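PDB 2BM8: cephalosporin hydroxylase CMCI from Streptomyces clavuligerus, which probably acts in cephamycin biosynthesis, where it is linked to hydroxylation or methoxylation of the cephalosporin nucleus, and has a Rossmann-like methyltransferase fold. Local coordinates for residues B[68-73]-B[96-101]; B[74-79]-B[180-185]; B[164-169]-B[190-195]. The protein carries 3 engineered substitutions. All coordinates share one frame; numbering follows the deposited sequence.

Contact 1: B[68-73]-B[96-101]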
# COMPACT_ATOMS: atom_id res chain seq x y z
N ASP B 68 7.61 16.02 -12.64
CA ASP B 68 6.93 16.75 -11.58
C ASP B 68 7.77 17.96 -11.18
O ASP B 68 7.23 19.01 -10.85
CB ASP B 68 6.64 15.81 -10.41
CG ASP B 68 5.75 14.63 -10.83
OD1 ASP B 68 4.71 14.90 -11.48
OD2 ASP B 68 6.02 13.41 -10.61
N THR B 69 9.09 17.80 -11.20
CA THR B 69 10.00 18.90 -10.91
C THR B 69 10.01 19.98 -12.01
O THR B 69 9.97 21.18 -11.71
CB THR B 69 11.39 18.35 -10.70
OG1 THR B 69 11.38 17.53 -9.53
CG2 THR B 69 12.38 19.46 -10.37
N GLN B 70 10.06 19.54 -13.27
CA GLN B 70 9.92 20.41 -14.42
C GLN B 70 8.64 21.24 -14.31
O GLN B 70 8.67 22.44 -14.57
CB GLN B 70 9.89 19.59 -15.71
CG GLN B 70 11.22 18.97 -16.11
CD GLN B 70 11.07 18.01 -17.29
OE1 GLN B 70 10.45 18.36 -18.31
NE2 GLN B 70 11.63 16.80 -17.16
N ALA B 71 7.54 20.61 -13.91
CA ALA B 71 6.25 21.31 -13.74
C ALA B 71 6.31 22.43 -12.69
O ALA B 71 5.78 23.52 -12.91
CB ALA B 71 5.15 20.32 -13.36
N VAL B 72 6.93 22.16 -11.56
CA VAL B 72 7.11 23.15 -10.52
C VAL B 72 7.97 24.32 -11.03
O VAL B 72 7.56 25.47 -10.93
CB VAL B 72 7.74 22.52 -9.25
CG1 VAL B 72 8.24 23.60 -8.30
CG2 VAL B 72 6.74 21.61 -8.57
N TYR B 73 9.14 24.02 -11.60
CA TYR B 73 10.01 25.08 -12.16
C TYR B 73 9.33 25.87 -13.27
O TYR B 73 9.64 27.02 -13.49
CB TYR B 73 11.33 24.51 -12.69
CG TYR B 73 12.38 24.27 -11.61
CD1 TYR B 73 12.86 22.99 -11.37
CD2 TYR B 73 12.90 25.31 -10.86
CE1 TYR B 73 13.80 22.75 -10.40
CE2 TYR B 73 13.86 25.09 -9.87
CZ TYR B 73 14.31 23.80 -9.64
OH TYR B 73 15.26 23.53 -8.68
N LEU B 96 20.39 22.87 -17.78
CA LEU B 96 20.76 24.22 -18.26
C LEU B 96 20.06 24.60 -19.58
O LEU B 96 19.47 25.67 -19.68
CB LEU B 96 22.27 24.29 -18.51
CG LEU B 96 23.22 24.67 -17.38
CD1 LEU B 96 22.68 24.33 -16.01
CD2 LEU B 96 24.55 23.99 -17.64
N ALA B 97 20.17 23.74 -20.59
CA ALA B 97 19.53 23.97 -21.87
C ALA B 97 18.02 24.05 -21.72
O ALA B 97 17.37 24.83 -22.42
CB ALA B 97 19.89 22.89 -22.85
N TRP B 98 17.47 23.26 -20.81
CA TRP B 98 16.03 23.24 -20.56
C TRP B 98 15.60 24.59 -19.99
O TRP B 98 14.67 25.20 -20.50
CB TRP B 98 15.65 22.10 -19.61
CG TRP B 98 14.18 22.01 -19.34
CD1 TRP B 98 13.23 21.55 -20.18
CD2 TRP B 98 13.50 22.44 -18.17
NE1 TRP B 98 11.99 21.63 -19.60
CE2 TRP B 98 12.13 22.19 -18.36
CE3 TRP B 98 13.91 23.00 -16.96
CZ2 TRP B 98 11.18 22.48 -17.41
CZ3 TRP B 98 12.97 23.28 -16.00
CH2 TRP B 98 11.61 23.03 -16.24
N PHE B 99 16.29 25.06 -18.96
CA PHE B 99 15.98 26.36 -18.37
C PHE B 99 16.07 27.49 -19.39
O PHE B 99 15.23 28.38 -19.41
CB PHE B 99 16.93 26.69 -17.21
CG PHE B 99 16.52 26.10 -15.90
CD1 PHE B 99 17.41 25.31 -15.17
CD2 PHE B 99 15.27 26.34 -15.36
CE1 PHE B 99 17.05 24.77 -13.96
CE2 PHE B 99 14.90 25.80 -14.14
CZ PHE B 99 15.80 25.01 -13.44
N ARG B 100 17.11 27.44 -20.22
CA ARG B 100 17.32 28.40 -21.30
C ARG B 100 16.18 28.34 -22.30
O ARG B 100 15.57 29.35 -22.62
CB ARG B 100 18.64 28.13 -22.01
CG ARG B 100 19.06 29.24 -22.96
CD ARG B 100 18.57 29.08 -24.42
NE ARG B 100 18.73 27.72 -24.92
CZ ARG B 100 19.90 27.18 -25.27
NH1 ARG B 100 21.02 27.87 -25.18
NH2 ARG B 100 19.95 25.94 -25.70
N ASP B 101 15.90 27.15 -22.82
CA ASP B 101 14.80 26.98 -23.77
C ASP B 101 13.50 27.52 -23.21
O ASP B 101 12.81 28.27 -23.88
CB ASP B 101 14.61 25.50 -24.10
CG ASP B 101 15.68 24.96 -25.00
OD1 ASP B 101 16.55 25.71 -25.48
OD2 ASP B 101 15.73 23.77 -25.29
O HOH W 1 8.95 20.40 -19.74
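Trp98 lies against Gln70 and Tyr73, while Phe99 meets the Tyr73 ring. The six-membered part of the indole does most of the touching. Trp98 CH2 comes within 3.4 Å of the backbone Gln70 O. Gln70 CB is 3.6 Å from Trp98 CZ2. Beyond it, Gln70 CG sits over one indole face in a CH-pi contact, displaced toward the rim. The edge of the same ring meets Tyr73 CB, 3.9 Å from Trp98 CH2.

Phe99 and Tyr73 form a T-shaped pair. The Phe99 edge is turned to the face of Tyr73, with centroids 5.2 Å apart and planes at 87°. Phe99 CZ stands 3.8 Å above the Tyr73 plane, over its centre. Trp98 CE3 lies over the rim of one Phe99 face, so these aromatic side chains of helix 94-106 touch.

Polar ends complete the first shell. No direct hydrogen bond crosses, but a water does. It donates to Gln70 OE1 at 2.9 Å and accepts from Trp98 NE1 at 3.3 Å. Gln70 NE2 bonds Lys65 O, so both ends of the amide are held. Tyr73 OH bonds Glu186 OE2.

The indole reaches across because its CG is anti to the backbone N, chi1 -178°. With an alanine at Trp98, the Gln70 chain would probably lose the ring it lies on, the bridging water its N-H donor, and a gap would open beside Tyr73 CB.

The segments belong to helices 67-80 and 94-106, whose local axes are inclined at 38° and come no closer than 12.2 Å. Gln70, Tyr73, Trp98 and Phe99 bridge the interval. Phe99 also rests on strands 84-88 and 111-116. Helix 67-80 reaches the same sheet farther along, through Met76 and Leu77 on Ile156 of strand 155-159. The two helices lie side by side on one face.

Contact 2: B[74-79]-B[180-185]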
# COMPACT_ATOMS: atom_id res chain seq x y z
N HIS B 74 8.41 25.25 -13.99
CA HIS B 74 7.73 25.97 -15.05
C HIS B 74 6.85 27.05 -14.43
O HIS B 74 6.91 28.20 -14.87
CB HIS B 74 6.89 25.03 -15.90
CG HIS B 74 6.01 25.76 -16.86
ND1 HIS B 74 4.79 26.28 -16.50
CD2 HIS B 74 6.20 26.09 -18.16
CE1 HIS B 74 4.25 26.88 -17.55
NE2 HIS B 74 5.09 26.79 -18.56
N ASP B 75 6.07 26.67 -13.41
CA ASP B 75 5.22 27.61 -12.67
C ASP B 75 6.04 28.72 -12.03
O ASP B 75 5.68 29.87 -12.08
CB ASP B 75 4.38 26.90 -11.59
CG ASP B 75 3.37 25.89 -12.17
OD1 ASP B 75 3.02 26.03 -13.36
OD2 ASP B 75 2.89 24.93 -11.50
N MET B 76 7.17 28.35 -11.44
CA MET B 76 8.05 29.31 -10.78
C MET B 76 8.61 30.30 -11.78
O MET B 76 8.59 31.49 -11.55
CB MET B 76 9.18 28.56 -10.09
CG MET B 76 10.10 29.46 -9.26
SD MET B 76 11.43 28.50 -8.53
CE MET B 76 10.51 27.40 -7.44
N LEU B 77 9.10 29.81 -12.91
CA LEU B 77 9.59 30.67 -13.96
C LEU B 77 8.51 31.64 -14.42
O LEU B 77 8.77 32.84 -14.55
CB LEU B 77 10.10 29.84 -15.14
CG LEU B 77 11.60 29.60 -15.11
CD1 LEU B 77 12.10 29.10 -13.76
CD2 LEU B 77 11.98 28.63 -16.22
N TRP B 78 7.30 31.12 -14.62
CA TRP B 78 6.17 31.89 -15.15
C TRP B 78 5.74 33.01 -14.21
O TRP B 78 5.40 34.12 -14.67
CB TRP B 78 4.98 30.97 -15.42
CG TRP B 78 3.84 31.68 -16.10
CD1 TRP B 78 2.60 31.93 -15.59
CD2 TRP B 78 3.85 32.25 -17.42
NE1 TRP B 78 1.84 32.61 -16.51
CE2 TRP B 78 2.58 32.83 -17.64
CE3 TRP B 78 4.81 32.34 -18.44
CZ2 TRP B 78 2.24 33.48 -18.83
CZ3 TRP B 78 4.48 33.00 -19.63
CH2 TRP B 78 3.20 33.55 -19.82
N GLU B 79 5.80 32.73 -12.92
CA GLU B 79 5.43 33.70 -11.89
C GLU B 79 6.54 34.73 -11.60
O GLU B 79 6.29 35.93 -11.55
CB GLU B 79 5.05 32.94 -10.61
CG GLU B 79 4.93 33.79 -9.34
CD GLU B 79 4.68 32.94 -8.11
OE1 GLU B 79 5.26 31.84 -7.99
OE2 GLU B 79 3.88 33.36 -7.26
N GLY B 180 12.55 38.13 -2.84
CA GLY B 180 11.93 37.38 -3.93
C GLY B 180 12.80 36.30 -4.55
O GLY B 180 12.25 35.32 -5.07
N ASP B 181 14.13 36.44 -4.50
CA ASP B 181 15.05 35.47 -5.11
C ASP B 181 14.98 34.12 -4.42
O ASP B 181 14.75 34.04 -3.23
CB ASP B 181 16.50 35.98 -5.06
CG ASP B 181 16.74 37.17 -5.98
OD1 ASP B 181 15.85 37.52 -6.79
OD2 ASP B 181 17.80 37.83 -5.97
N TYR B 182 15.16 33.05 -5.18
CA TYR B 182 15.03 31.71 -4.64
C TYR B 182 16.40 31.10 -4.36
O TYR B 182 17.36 31.34 -5.08
CB TYR B 182 14.24 30.84 -5.62
CG TYR B 182 12.74 31.01 -5.50
CD1 TYR B 182 12.07 32.01 -6.19
CD2 TYR B 182 12.00 30.18 -4.68
CE1 TYR B 182 10.70 32.17 -6.07
CE2 TYR B 182 10.63 30.34 -4.56
CZ TYR B 182 9.99 31.32 -5.25
OH TYR B 182 8.63 31.47 -5.11
N PHE B 183 16.51 30.38 -3.25
CA PHE B 183 17.65 29.52 -3.01
C PHE B 183 17.06 28.14 -2.80
O PHE B 183 16.31 27.94 -1.86
CB PHE B 183 18.45 29.96 -1.78
CG PHE B 183 19.77 29.21 -1.62
CD1 PHE B 183 20.97 29.80 -1.98
CD2 PHE B 183 19.80 27.92 -1.10
CE1 PHE B 183 22.18 29.12 -1.82
CE2 PHE B 183 21.02 27.24 -0.95
CZ PHE B 183 22.20 27.84 -1.31
N ILE B 184 17.42 27.21 -3.68
CA ILE B 184 16.79 25.90 -3.74
C ILE B 184 17.80 24.76 -3.56
O ILE B 184 18.83 24.72 -4.25
CB ILE B 184 16.05 25.73 -5.07
CG1 ILE B 184 14.80 26.62 -5.07
CG2 ILE B 184 15.65 24.28 -5.30
CD1 ILE B 184 14.23 26.89 -6.42
N ILE B 185 17.50 23.84 -2.66
CA ILE B 185 18.34 22.66 -2.47
C ILE B 185 17.55 21.46 -2.89
O ILE B 185 16.58 21.09 -2.26
CB ILE B 185 18.78 22.55 -1.00
CG1 ILE B 185 19.74 23.69 -0.66
CG2 ILE B 185 19.49 21.22 -0.77
CD1 ILE B 185 19.78 24.05 0.78
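Met76 carries this contact, reaching from helix 74-79 to Tyr182 and Ile184 on strand 182-185. The sulfur-aromatic part is with Tyr182. Met76 SD lies 4.1 Å from the ring centroid and only 9° off the ring normal, so it stands over the middle of the face. This is a Met-aromatic contact. The methyl spreads toward the same ring, with Met76 CE 4.1 Å from Tyr182 CE2.

The aliphatic part is with Ile184. Met76 and Ile184 meet tip to tip, and Ile184 CD1 is 3.9 Å from Met76 SD and 3.9 Å from Met76 CE. The methionine chain runs straight out from the helix, with CG anti to the backbone N (chi1 -175°). It then bends at the sulfur (chi3 -64°), which lays the methyl against both strand residues. Ile156 of strand 155-159 and Val228 of strand 228-231 also touch Met76.

Polar groups gather at the Glu79 end. Glu79 OE1 and Tyr182 OH are 4.4 Å apart, and no hydrogen bond joins them. Each has its own partner: Glu79 OE1 bonds Tyr217 OH, and Tyr182 OH bonds Asp214 OD2. Glu79 OE2 makes a salt bridge with Arg34 of a second subunit.

The chemistry therefore divides along the helix. Dispersion and the sulfur-ring contact join helix to sheet in the buried part. At the Glu79 end, the carboxylate and the tyrosine hydroxyl are bonded to other partners, one of them across the subunit interface.

Contact 3: B[164-169]-B[190-195]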
# COMPACT_ATOMS: atom_id res chain seq x y z
N ASN B 164 29.22 22.59 0.45
CA ASN B 164 29.47 23.60 1.50
C ASN B 164 28.20 24.43 1.64
O ASN B 164 28.25 25.62 1.85
CB ASN B 164 30.68 24.46 1.10
CG ASN B 164 31.25 25.30 2.23
OD1 ASN B 164 31.15 24.97 3.42
ND2 ASN B 164 31.87 26.42 1.85
N THR B 165 27.07 23.76 1.53
CA THR B 165 25.80 24.40 1.23
C THR B 165 25.41 25.56 2.17
O THR B 165 25.14 26.67 1.71
CB THR B 165 24.71 23.32 1.24
OG1 THR B 165 25.07 22.27 0.33
CG2 THR B 165 23.37 23.89 0.72
N PHE B 166 25.41 25.31 3.47
CA PHE B 166 25.03 26.34 4.43
C PHE B 166 25.94 27.55 4.37
O PHE B 166 25.45 28.68 4.48
CB PHE B 166 24.97 25.76 5.84
CG PHE B 166 23.84 24.81 6.03
CD1 PHE B 166 24.07 23.44 6.11
CD2 PHE B 166 22.54 25.27 6.10
CE1 PHE B 166 23.02 22.56 6.28
CE2 PHE B 166 21.48 24.40 6.25
CZ PHE B 166 21.72 23.04 6.34
N ASN B 167 27.24 27.33 4.17
CA ASN B 167 28.18 28.44 3.97
C ASN B 167 27.89 29.21 2.70
O ASN B 167 27.93 30.44 2.70
CB ASN B 167 29.64 27.93 3.97
CG ASN B 167 30.26 27.88 5.38
OD1 ASN B 167 30.10 28.80 6.18
ND2 ASN B 167 30.98 26.79 5.67
N ILE B 168 27.57 28.50 1.62
CA ILE B 168 27.21 29.13 0.35
C ILE B 168 25.91 29.91 0.51
O ILE B 168 25.74 30.96 -0.11
CB ILE B 168 27.06 28.07 -0.76
CG1 ILE B 168 28.40 27.39 -1.05
CG2 ILE B 168 26.53 28.68 -2.05
CD1 ILE B 168 28.24 26.07 -1.79
N MET B 169 25.02 29.40 1.34
CA MET B 169 23.75 30.07 1.67
C MET B 169 23.96 31.39 2.41
O MET B 169 23.28 32.36 2.13
CB MET B 169 22.86 29.18 2.54
CG MET B 169 21.39 29.18 2.17
SD MET B 169 20.59 27.65 2.72
CE MET B 169 19.74 28.22 4.14
N PRO B 190 15.85 16.33 2.91
CA PRO B 190 15.26 15.20 3.63
C PRO B 190 16.26 14.19 4.18
O PRO B 190 15.99 13.66 5.25
CB PRO B 190 14.37 14.55 2.57
CG PRO B 190 13.98 15.70 1.73
CD PRO B 190 15.28 16.46 1.57
N TYR B 191 17.37 13.94 3.48
CA TYR B 191 18.42 13.04 3.99
C TYR B 191 19.22 13.65 5.15
O TYR B 191 19.54 12.97 6.11
CB TYR B 191 19.35 12.59 2.84
CG TYR B 191 18.64 11.78 1.77
CD1 TYR B 191 18.00 12.40 0.71
CD2 TYR B 191 18.59 10.39 1.83
CE1 TYR B 191 17.34 11.68 -0.28
CE2 TYR B 191 17.94 9.64 0.85
CZ TYR B 191 17.31 10.30 -0.20
OH TYR B 191 16.66 9.59 -1.18
N TRP B 192 19.56 14.93 5.07
CA TRP B 192 20.22 15.62 6.17
C TRP B 192 19.35 15.63 7.43
O TRP B 192 19.87 15.55 8.52
CB TRP B 192 20.58 17.06 5.79
CG TRP B 192 21.73 17.19 4.85
CD1 TRP B 192 22.74 16.31 4.66
CD2 TRP B 192 21.99 18.29 3.97
NE1 TRP B 192 23.61 16.78 3.71
CE2 TRP B 192 23.17 18.00 3.27
CE3 TRP B 192 21.33 19.50 3.70
CZ2 TRP B 192 23.72 18.87 2.32
CZ3 TRP B 192 21.88 20.37 2.75
CH2 TRP B 192 23.07 20.04 2.07
N TYR B 193 18.04 15.75 7.28
CA TYR B 193 17.13 15.74 8.42
C TYR B 193 17.00 14.34 9.01
O TYR B 193 16.78 14.18 10.22
CB TYR B 193 15.75 16.25 8.02
CG TYR B 193 14.79 16.30 9.18
CD1 TYR B 193 15.09 17.02 10.33
CD2 TYR B 193 13.58 15.61 9.15
CE1 TYR B 193 14.20 17.07 11.41
CE2 TYR B 193 12.68 15.67 10.23
CZ TYR B 193 13.00 16.39 11.36
OH TYR B 193 12.14 16.45 12.43
N ARG B 194 17.13 13.32 8.17
CA ARG B 194 17.08 11.94 8.63
C ARG B 194 18.33 11.53 9.40
O ARG B 194 18.25 10.78 10.35
CB ARG B 194 16.89 10.99 7.45
CG ARG B 194 16.72 9.53 7.86
CD ARG B 194 16.03 8.67 6.82
NE ARG B 194 15.87 7.28 7.25
CZ ARG B 194 15.02 6.87 8.17
NH1 ARG B 194 14.21 7.73 8.81
NH2 ARG B 194 14.96 5.57 8.47
N TYR B 195 19.48 12.01 8.96
CA TYR B 195 20.76 11.59 9.52
C TYR B 195 21.23 12.48 10.64
O TYR B 195 21.86 12.03 11.58
CB TYR B 195 21.80 11.54 8.40
CG TYR B 195 21.45 10.51 7.34
CD1 TYR B 195 21.57 10.79 5.99
CD2 TYR B 195 21.02 9.24 7.71
CE1 TYR B 195 21.25 9.84 5.05
CE2 TYR B 195 20.70 8.29 6.77
CZ TYR B 195 20.81 8.58 5.45
OH TYR B 195 20.48 7.59 4.56
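Thr165 meets Trp192 through torsions that turn the two side chains toward each other, and the Phe166 ring swings in from the side. In Trp192, CG is beside the backbone N and anti to the carbonyl carbon (chi1 -74°), which sends the indole out toward helix 165-169. Thr165 has OG1 anti to its carbonyl carbon (chi1 -55°), placing the hydroxyl oxygen at the CH2 edge of the indole, near its plane. Thr165 CG2 is anti to the backbone N.

Trp192 CH2 does most of the touching. It is 3.5 Å from Thr165 OG1. Thr165 CB is 3.8 Å from Trp192 CH2, and Thr165 CG2 follows at 4.1 Å from the same atom. No hydrogen bond crosses here, and Thr165 OG1 has a weak one to Asp159 OD1.

Phe166 comes in beside the same end of the indole. Phe166 CE1 is 4.3 Å from Trp192 CZ3. The ring planes lie at 38°, with centroids 5.7 Å apart, an oblique apolar packing. Phe200 of helix 197-205 touches both rings, and Leu12 of a third subunit packs on both as well. Trp192 NE1 bonds Asn13 OD1 of that subunit, so the indole's polar edge is satisfied across the interface.

At the start of helix 165-169, Asn164 holds the N-cap position, though its side chain makes no capping bond. Asn164 OD1 instead accepts from Asn167 ND2 at 2.9 Å.

Helix 165-175 links the neighbouring parallel strands 155-159 and 182-185, a beta-alpha-beta crossover of the Rossmann-like fold. Its first turn here packs against the short helix 189-195 that follows strand 182-185.

In the fold
Contacts 1 and 2 share helix 67-80, and their centres are about 11 Å apart. They meet directly: Tyr73 OH is 3.5 Å from Ile184 CG2, and Phe99 CD2 is 4.1 Å from Leu77 CD2. Contact 3 joins contact 2 through strand 182-185, where Ile185 CD1 lies 3.6 Å from Thr165 CG2. Contacts 1 and 3 do not touch, and their nearest atoms are about 12 Å apart. Residues of strand 182-185 thus face helix 67-80 in contact 2 and helix 165-175 near contact 3. The sheet order 3-2-1-4-5-7-6 is that of Rossmann-like methyltransferases, consistent with the family. The structure is an apo form.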